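Long-range contacts in nucleoplasmin-like protein (Drosophila melanogaster, PDB 1NLQ), which binds core histones and takes part in the ATP-facilitated assembly of nucleosomes into near-regular arrays: residues Q30-K35 and V79-S84; I34-L39 and Y98-N103. All coordinates share one frame; numbering follows the deposited sequence.

Contact 1: residues Q30-K35 and V79-S84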
ATOM      1  N   GLN A  30      -7.304  -6.678  22.871  1.00 19.53           N
ATOM      2  CA  GLN A  30      -6.773  -5.428  22.354  1.00 19.53           C
ATOM      3  C   GLN A  30      -5.709  -5.678  21.295  1.00 19.53           C
ATOM      4  O   GLN A  30      -4.872  -6.570  21.432  1.00 19.53           O
ATOM      5  CB  GLN A  30      -6.199  -4.555  23.475  1.00 25.08           C
ATOM      6  CG  GLN A  30      -5.075  -5.165  24.284  1.00 25.08           C
ATOM      7  CD  GLN A  30      -5.580  -5.815  25.562  1.00 25.08           C
ATOM      8  OE1 GLN A  30      -6.341  -6.777  25.515  1.00 25.08           O
ATOM      9  NE2 GLN A  30      -5.164  -5.277  26.713  1.00 25.08           N
ATOM     10  N   LYS A  31      -5.757  -4.889  20.228  1.00 18.63           N
ATOM     11  CA  LYS A  31      -4.805  -5.019  19.136  1.00 18.63           C
ATOM     12  C   LYS A  31      -4.404  -3.657  18.601  1.00 18.63           C
ATOM     13  O   LYS A  31      -5.235  -2.766  18.465  1.00 18.63           O
ATOM     14  CB  LYS A  31      -5.411  -5.837  17.989  1.00 25.38           C
ATOM     15  CG  LYS A  31      -4.502  -5.974  16.767  1.00 25.38           C
ATOM     16  CD  LYS A  31      -5.219  -6.581  15.561  1.00 25.38           C
ATOM     17  CE  LYS A  31      -5.784  -7.960  15.872  1.00 25.38           C
ATOM     18  NZ  LYS A  31      -6.322  -8.640  14.655  1.00 25.38           N
ATOM     19  N   LEU A  32      -3.121  -3.510  18.302  1.00 16.65           N
ATOM     20  CA  LEU A  32      -2.606  -2.270  17.741  1.00 16.65           C
ATOM     21  C   LEU A  32      -2.250  -2.552  16.291  1.00 16.65           C
ATOM     22  O   LEU A  32      -1.447  -3.440  16.001  1.00 16.65           O
ATOM     23  CB  LEU A  32      -1.354  -1.820  18.488  1.00 18.87           C
ATOM     24  CG  LEU A  32      -0.699  -0.549  17.941  1.00 18.87           C
ATOM     25  CD1 LEU A  32      -1.652   0.635  18.072  1.00 18.87           C
ATOM     26  CD2 LEU A  32       0.579  -0.283  18.702  1.00 18.87           C
ATOM     27  N   VAL A  33      -2.858  -1.812  15.372  1.00 16.67           N
ATOM     28  CA  VAL A  33      -2.578  -2.003  13.961  1.00 16.67           C
ATOM     29  C   VAL A  33      -1.790  -0.796  13.489  1.00 16.67           C
ATOM     30  O   VAL A  33      -2.245   0.331  13.636  1.00 16.67           O
ATOM     31  CB  VAL A  33      -3.874  -2.093  13.129  1.00 18.77           C
ATOM     32  CG1 VAL A  33      -3.529  -2.363  11.664  1.00 18.77           C
ATOM     33  CG2 VAL A  33      -4.776  -3.191  13.682  1.00 18.77           C
ATOM     34  N   ILE A  34      -0.604  -1.028  12.947  1.00 14.63           N
ATOM     35  CA  ILE A  34       0.207   0.083  12.464  1.00 14.63           C
ATOM     36  C   ILE A  34       0.047   0.182  10.959  1.00 14.63           C
ATOM     37  O   ILE A  34       0.481  -0.701  10.221  1.00 14.63           O
ATOM     38  CB  ILE A  34       1.687  -0.108  12.825  1.00 14.15           C
ATOM     39  CG1 ILE A  34       1.852  -0.120  14.348  1.00 14.15           C
ATOM     40  CG2 ILE A  34       2.514   1.009  12.220  1.00 14.15           C
ATOM     41  CD1 ILE A  34       1.232   1.079  15.061  1.00 14.15           C
ATOM     42  N   LYS A  35      -0.585   1.266  10.516  1.00 13.33           N
ATOM     43  CA  LYS A  35      -0.862   1.479   9.103  1.00 13.33           C
ATOM     44  C   LYS A  35       0.187   2.243   8.326  1.00 13.33           C
ATOM     45  O   LYS A  35       0.462   1.917   7.178  1.00 13.33           O
ATOM     46  CB  LYS A  35      -2.199   2.204   8.942  1.00 17.08           C
ATOM     47  CG  LYS A  35      -3.416   1.401   9.367  1.00 17.08           C
ATOM     48  CD  LYS A  35      -3.612   0.218   8.445  1.00 17.08           C
ATOM     49  CE  LYS A  35      -4.960  -0.457   8.653  1.00 17.08           C
ATOM     50  NZ  LYS A  35      -5.191  -1.518   7.628  1.00 17.08           N
ATOM     51  N   VAL A  79       0.861  -3.903   9.926  1.00 15.24           N
ATOM     52  CA  VAL A  79       1.132  -5.015  10.819  1.00 15.24           C
ATOM     53  C   VAL A  79       0.322  -4.857  12.088  1.00 15.24           C
ATOM     54  O   VAL A  79      -0.154  -3.769  12.400  1.00 15.24           O
ATOM     55  CB  VAL A  79       2.624  -5.094  11.187  1.00 14.76           C
ATOM     56  CG1 VAL A  79       3.442  -5.361   9.949  1.00 14.76           C
ATOM     57  CG2 VAL A  79       3.073  -3.805  11.855  1.00 14.76           C
ATOM     58  N   GLU A  80       0.143  -5.952  12.814  1.00 17.43           N
ATOM     59  CA  GLU A  80      -0.605  -5.890  14.052  1.00 17.43           C
ATOM     60  C   GLU A  80       0.070  -6.570  15.221  1.00 17.43           C
ATOM     61  O   GLU A  80       0.847  -7.510  15.060  1.00 17.43           O
ATOM     62  CB  GLU A  80      -2.006  -6.464  13.870  1.00 34.80           C
ATOM     63  CG  GLU A  80      -2.082  -7.791  13.174  1.00 34.80           C
ATOM     64  CD  GLU A  80      -3.513  -8.284  13.109  1.00 34.80           C
ATOM     65  OE1 GLU A  80      -4.378  -7.533  12.603  1.00 34.80           O
ATOM     66  OE2 GLU A  80      -3.775  -9.414  13.569  1.00 34.80           O
ATOM     67  N   PHE A  81      -0.236  -6.059  16.403  1.00 16.03           N
ATOM     68  CA  PHE A  81       0.302  -6.570  17.649  1.00 16.03           C
ATOM     69  C   PHE A  81      -0.905  -6.846  18.532  1.00 16.03           C
ATOM     70  O   PHE A  81      -1.683  -5.950  18.853  1.00 16.03           O
ATOM     71  CB  PHE A  81       1.218  -5.525  18.274  1.00 15.26           C
ATOM     72  CG  PHE A  81       2.312  -5.063  17.350  1.00 15.26           C
ATOM     73  CD1 PHE A  81       2.187  -3.878  16.627  1.00 15.26           C
ATOM     74  CD2 PHE A  81       3.442  -5.847  17.158  1.00 15.26           C
ATOM     75  CE1 PHE A  81       3.176  -3.487  15.723  1.00 15.26           C
ATOM     76  CE2 PHE A  81       4.434  -5.468  16.262  1.00 15.26           C
ATOM     77  CZ  PHE A  81       4.304  -4.286  15.538  1.00 15.26           C
ATOM     78  N   TYR A  82      -1.055  -8.105  18.918  1.00 19.82           N
ATOM     79  CA  TYR A  82      -2.194  -8.537  19.707  1.00 19.82           C
ATOM     80  C   TYR A  82      -1.847  -8.747  21.173  1.00 19.82           C
ATOM     81  O   TYR A  82      -0.842  -9.372  21.496  1.00 19.82           O
ATOM     82  CB  TYR A  82      -2.722  -9.835  19.101  1.00 24.38           C
ATOM     83  CG  TYR A  82      -3.912 -10.461  19.788  1.00 24.38           C
ATOM     84  CD1 TYR A  82      -5.202  -9.977  19.580  1.00 24.38           C
ATOM     85  CD2 TYR A  82      -3.752 -11.582  20.598  1.00 24.38           C
ATOM     86  CE1 TYR A  82      -6.306 -10.602  20.158  1.00 24.38           C
ATOM     87  CE2 TYR A  82      -4.842 -12.213  21.177  1.00 24.38           C
ATOM     88  CZ  TYR A  82      -6.117 -11.719  20.951  1.00 24.38           C
ATOM     89  OH  TYR A  82      -7.196 -12.366  21.511  1.00 24.38           O
ATOM     90  N   GLU A  83      -2.683  -8.205  22.049  1.00 20.71           N
ATOM     91  CA  GLU A  83      -2.497  -8.353  23.491  1.00 20.71           C
ATOM     92  C   GLU A  83      -1.042  -8.427  23.900  1.00 20.71           C
ATOM     93  O   GLU A  83      -0.588  -9.442  24.440  1.00 20.71           O
ATOM     94  CB  GLU A  83      -3.210  -9.620  23.977  1.00 23.39           C
ATOM     95  CG  GLU A  83      -4.713  -9.549  23.877  1.00 23.39           C
ATOM     96  CD  GLU A  83      -5.386 -10.823  24.327  1.00 23.39           C
ATOM     97  OE1 GLU A  83      -6.617 -10.805  24.496  1.00 23.39           O
ATOM     98  OE2 GLU A  83      -4.688 -11.841  24.507  1.00 23.39           O
ATOM     99  N   SER A  84      -0.296  -7.362  23.641  1.00 26.51           N
ATOM    100  CA  SER A  84       1.104  -7.357  24.010  1.00 26.51           C
ATOM    101  C   SER A  84       1.619  -5.942  24.181  1.00 26.51           C
ATOM    102  O   SER A  84       1.056  -4.990  23.639  1.00 26.51           O
ATOM    103  CB  SER A  84       1.936  -8.127  22.967  1.00 34.97           C
ATOM    104  OG  SER A  84       1.692  -7.672  21.646  1.00 34.97           O
TER
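The ring of Phe81 receives Ile34 at its edge, where CG1 lies in the ring plane, 3.9 Å from CE1. The ring of Tyr82 is covered on one face by its chain neighbour Glu83, whose CG sits 3.7 Å above the plane over the ring centre. That same CG meets the amide oxygen OE1 of Gln30 at 3.6 Å; amide and carboxylate stand almost perpendicular, and their polar ends turn to backbone N-H groups just before Gln30, OE1 of Gln30 to Arg28 and OE1 of Glu83 to Gly29.

The two strands pair in an antiparallel ladder, in which Leu32 with Phe81 and Ile34 with Val79 are the hydrogen-bonded pairs. A nearly straight bond from Glu83 N to Gln30 O (2.8 Å, 168° at the hydrogen) follows beyond the pair Lys31 with Tyr82, while the bond from Val79 N to Ile34 O is weak. On the face carrying Lys31, Val33, Glu80 and Tyr82, a diagonal salt bridge joins the strands: NZ of Lys31 lies 2.9 Å from OE2 of Glu80 and close to OE1 as well, although both hydrogen bonds are weak. The lysine chain bends at chi3 (-59°), which swings CE toward the carboxylate, and its CD packs on Glu80 CB. Glu4 of a second subunit also pairs with Lys31, whose positive charge probably offsets the closeness of the Glu4 and Glu80 carboxylates.

Strand 74-82 is the outermost of its sheet within the chain, and Phe6 of the second subunit meets the Phe81 ring. On the face carrying Leu32, Ile34, Val79 and Phe81, Leu32 and Ile34 pack on Phe88 of strand 86-92, and Phe81 on Val53 and Thr55 of strand 48-55, joining the two sheets.

Contact 2: residues I34-L39 and Y98-N103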
ATOM      1  N   ILE A  34      -0.604  -1.028  12.947  1.00 14.63           N
ATOM      2  CA  ILE A  34       0.207   0.083  12.464  1.00 14.63           C
ATOM      3  C   ILE A  34       0.047   0.182  10.959  1.00 14.63           C
ATOM      4  O   ILE A  34       0.481  -0.701  10.221  1.00 14.63           O
ATOM      5  CB  ILE A  34       1.687  -0.108  12.825  1.00 14.15           C
ATOM      6  CG1 ILE A  34       1.852  -0.120  14.348  1.00 14.15           C
ATOM      7  CG2 ILE A  34       2.514   1.009  12.220  1.00 14.15           C
ATOM      8  CD1 ILE A  34       1.232   1.079  15.061  1.00 14.15           C
ATOM      9  N   LYS A  35      -0.585   1.266  10.516  1.00 13.33           N
ATOM     10  CA  LYS A  35      -0.862   1.479   9.103  1.00 13.33           C
ATOM     11  C   LYS A  35       0.187   2.243   8.326  1.00 13.33           C
ATOM     12  O   LYS A  35       0.462   1.917   7.178  1.00 13.33           O
ATOM     13  CB  LYS A  35      -2.199   2.204   8.942  1.00 17.08           C
ATOM     14  CG  LYS A  35      -3.416   1.401   9.367  1.00 17.08           C
ATOM     15  CD  LYS A  35      -3.612   0.218   8.445  1.00 17.08           C
ATOM     16  CE  LYS A  35      -4.960  -0.457   8.653  1.00 17.08           C
ATOM     17  NZ  LYS A  35      -5.191  -1.518   7.628  1.00 17.08           N
ATOM     18  N   GLN A  36       0.755   3.265   8.946  1.00 13.30           N
ATOM     19  CA  GLN A  36       1.730   4.104   8.269  1.00 13.30           C
ATOM     20  C   GLN A  36       2.792   4.669   9.205  1.00 13.30           C
ATOM     21  O   GLN A  36       2.520   4.992  10.359  1.00 13.30           O
ATOM     22  CB  GLN A  36       0.977   5.249   7.557  1.00 15.70           C
ATOM     23  CG  GLN A  36       1.843   6.340   6.947  1.00 15.70           C
ATOM     24  CD  GLN A  36       1.020   7.462   6.312  1.00 15.70           C
ATOM     25  OE1 GLN A  36       0.815   7.487   5.102  1.00 15.70           O
ATOM     26  NE2 GLN A  36       0.540   8.390   7.136  1.00 15.70           N
ATOM     27  N   ILE A  37       4.021   4.745   8.699  1.00 13.21           N
ATOM     28  CA  ILE A  37       5.142   5.317   9.436  1.00 13.21           C
ATOM     29  C   ILE A  37       5.682   6.320   8.435  1.00 13.21           C
ATOM     30  O   ILE A  37       6.156   5.955   7.360  1.00 13.21           O
ATOM     31  CB  ILE A  37       6.193   4.258   9.820  1.00 14.13           C
ATOM     32  CG1 ILE A  37       5.544   3.229  10.754  1.00 14.13           C
ATOM     33  CG2 ILE A  37       7.356   4.923  10.548  1.00 14.13           C
ATOM     34  CD1 ILE A  37       6.478   2.140  11.264  1.00 14.13           C
ATOM     35  N   LEU A  38       5.589   7.587   8.810  1.00 15.15           N
ATOM     36  CA  LEU A  38       5.940   8.699   7.947  1.00 15.15           C
ATOM     37  C   LEU A  38       7.079   9.570   8.453  1.00 15.15           C
ATOM     38  O   LEU A  38       7.135   9.897   9.637  1.00 15.15           O
ATOM     39  CB  LEU A  38       4.671   9.536   7.773  1.00 15.45           C
ATOM     40  CG  LEU A  38       4.626  10.840   6.983  1.00 15.45           C
ATOM     41  CD1 LEU A  38       4.875  10.591   5.500  1.00 15.45           C
ATOM     42  CD2 LEU A  38       3.250  11.457   7.196  1.00 15.45           C
ATOM     43  N   LEU A  39       7.976   9.943   7.540  1.00 13.91           N
ATOM     44  CA  LEU A  39       9.121  10.781   7.874  1.00 13.91           C
ATOM     45  C   LEU A  39       8.740  12.262   7.771  1.00 13.91           C
ATOM     46  O   LEU A  39       8.195  12.702   6.767  1.00 13.91           O
ATOM     47  CB  LEU A  39      10.278  10.476   6.922  1.00 14.26           C
ATOM     48  CG  LEU A  39      11.593  11.222   7.191  1.00 14.26           C
ATOM     49  CD1 LEU A  39      12.187  10.762   8.514  1.00 14.26           C
ATOM     50  CD2 LEU A  39      12.570  10.955   6.053  1.00 14.26           C
ATOM     51  N   TYR A  98       6.500   9.858  12.328  1.00 15.72           N
ATOM     52  CA  TYR A  98       5.157   9.698  12.855  1.00 15.72           C
ATOM     53  C   TYR A  98       4.661   8.269  12.634  1.00 15.72           C
ATOM     54  O   TYR A  98       4.859   7.692  11.567  1.00 15.72           O
ATOM     55  CB  TYR A  98       4.206  10.689  12.173  1.00 17.99           C
ATOM     56  CG  TYR A  98       4.782  12.077  12.007  1.00 17.99           C
ATOM     57  CD1 TYR A  98       5.120  12.565  10.741  1.00 17.99           C
ATOM     58  CD2 TYR A  98       4.996  12.904  13.112  1.00 17.99           C
ATOM     59  CE1 TYR A  98       5.651  13.841  10.582  1.00 17.99           C
ATOM     60  CE2 TYR A  98       5.532  14.184  12.954  1.00 17.99           C
ATOM     61  CZ  TYR A  98       5.856  14.639  11.692  1.00 17.99           C
ATOM     62  OH  TYR A  98       6.401  15.898  11.542  1.00 17.99           O
ATOM     63  N   ILE A  99       4.023   7.702  13.651  1.00 13.47           N
ATOM     64  CA  ILE A  99       3.485   6.348  13.552  1.00 13.47           C
ATOM     65  C   ILE A  99       1.966   6.454  13.638  1.00 13.47           C
ATOM     66  O   ILE A  99       1.433   6.997  14.612  1.00 13.47           O
ATOM     67  CB  ILE A  99       4.017   5.452  14.695  1.00 15.25           C
ATOM     68  CG1 ILE A  99       5.543   5.355  14.605  1.00 15.25           C
ATOM     69  CG2 ILE A  99       3.412   4.064  14.598  1.00 15.25           C
ATOM     70  CD1 ILE A  99       6.191   4.611  15.764  1.00 15.25           C
ATOM     71  N   HIS A 100       1.274   5.955  12.615  1.00 13.21           N
ATOM     72  CA  HIS A 100      -0.185   6.015  12.564  1.00 13.21           C
ATOM     73  C   HIS A 100      -0.842   4.641  12.504  1.00 13.21           C
ATOM     74  O   HIS A 100      -0.324   3.718  11.879  1.00 13.21           O
ATOM     75  CB  HIS A 100      -0.643   6.802  11.336  1.00 13.25           C
ATOM     76  CG  HIS A 100       0.000   8.145  11.194  1.00 13.25           C
ATOM     77  ND1 HIS A 100       0.747   8.492  10.090  1.00 13.25           N
ATOM     78  CD2 HIS A 100      -0.006   9.232  12.002  1.00 13.25           C
ATOM     79  CE1 HIS A 100       1.175   9.735  10.224  1.00 13.25           C
ATOM     80  NE2 HIS A 100       0.732  10.206  11.375  1.00 13.25           N
ATOM     81  N   GLY A 101      -2.004   4.520  13.132  1.00 17.62           N
ATOM     82  CA  GLY A 101      -2.688   3.242  13.109  1.00 17.62           C
ATOM     83  C   GLY A 101      -4.034   3.229  13.803  1.00 17.62           C
ATOM     84  O   GLY A 101      -4.651   4.275  14.033  1.00 17.62           O
ATOM     85  N   HIS A 102      -4.486   2.014  14.102  1.00 17.01           N
ATOM     86  CA  HIS A 102      -5.762   1.770  14.765  1.00 17.01           C
ATOM     87  C   HIS A 102      -5.493   1.194  16.135  1.00 17.01           C
ATOM     88  O   HIS A 102      -4.749   0.223  16.257  1.00 17.01           O
ATOM     89  CB  HIS A 102      -6.594   0.752  13.985  1.00 18.91           C
ATOM     90  CG  HIS A 102      -6.995   1.207  12.618  1.00 18.91           C
ATOM     91  ND1 HIS A 102      -8.306   1.192  12.189  1.00 18.91           N
ATOM     92  CD2 HIS A 102      -6.266   1.689  11.583  1.00 18.91           C
ATOM     93  CE1 HIS A 102      -8.365   1.649  10.950  1.00 18.91           C
ATOM     94  NE2 HIS A 102      -7.142   1.957  10.559  1.00 18.91           N
ATOM     95  N   ASN A 103      -6.099   1.784  17.159  1.00 20.66           N
ATOM     96  CA  ASN A 103      -5.934   1.305  18.524  1.00 20.66           C
ATOM     97  C   ASN A 103      -7.219   0.555  18.843  1.00 20.66           C
ATOM     98  O   ASN A 103      -8.210   1.156  19.230  1.00 20.66           O
ATOM     99  CB  ASN A 103      -5.776   2.478  19.488  1.00 22.94           C
ATOM    100  CG  ASN A 103      -5.157   2.069  20.800  1.00 22.94           C
ATOM    101  OD1 ASN A 103      -5.245   0.907  21.205  1.00 22.94           O
ATOM    102  ND2 ASN A 103      -4.523   3.023  21.481  1.00 22.94           N
TER
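Lys35 and Gln36 both direct their backbone N-H groups at the carbonyl oxygen of His100, a classic beta bulge in the antiparallel pairing of strands 31-39 and 97-104 of the N-terminal nucleoplasmin core. Lys35 N is 2.8 Å from His100 O and lies in the carbonyl plane; Gln36 N, at 3.2 Å, is tilted 34° from it. The extra residue shifts the register by one between the pairs Ile34 with Gly101 and Gln36 with His100. Beyond it the ladder is regular, with hydrogen bonds in both directions between Gln36 and His100 and between Leu38 and Tyr98.

Apolar contacts occupy both faces. On the one carrying the isoleucines, CD1 of Ile34 meets CG2 of Ile99 at 3.7 Å, and Ile37 reaches across to Ile64 and Leu67 of strand 60-68, in the other sheet. On the opposite face, CD2 of Leu38 touches both rings of the partner strand, near CD1 of Tyr98 and at the edge of His100 by CE1. From the bulge itself, CG of Lys35 comes to the edge of the His102 ring, 3.6 Å from CD2.

Among the polar groups, Lys35 NZ pairs with Asp78 of its own chain and of a third subunit. The His102 ring is held by Glu4 through ND1 and by Asp78 O of the third subunit through NE2. Gln36 and His100 form a polar side-chain pair, lying side by side and pointing the same way. In the third subunit, Ile64 O accepts from Gln36 NE2 and Pro63 O, weakly, from His100 NE2. Toward His100, Gln36 NE2 donates to ND1 over 3.0 Å, with the acceptor in the amide plane but the donor 30° out of the imidazole plane.

Overall arrangement
Contacts 1 and 2 lie in one four-stranded antiparallel sheet, ordered 4-11, 97-104, 31-39, 74-82, and flank the shared strand 31-39 on its two sides. Their centres are 11 Å apart. Both begin on that strand and overlap at Ile34 and Lys35; contact 1 closes with 79-84, contact 2 later in the chain with 98-103. They meet directly where Val33 O and His102 N, 2.8 Å apart, probably form a hydrogen bond. Strand 31-39 thus ties strand 74-82, outermost within the chain, to 97-104 within the nucleoplasmin domain. Contact 1 mainly borders a second subunit and contact 2 a third, which places this sheet at interfaces of the pentamer.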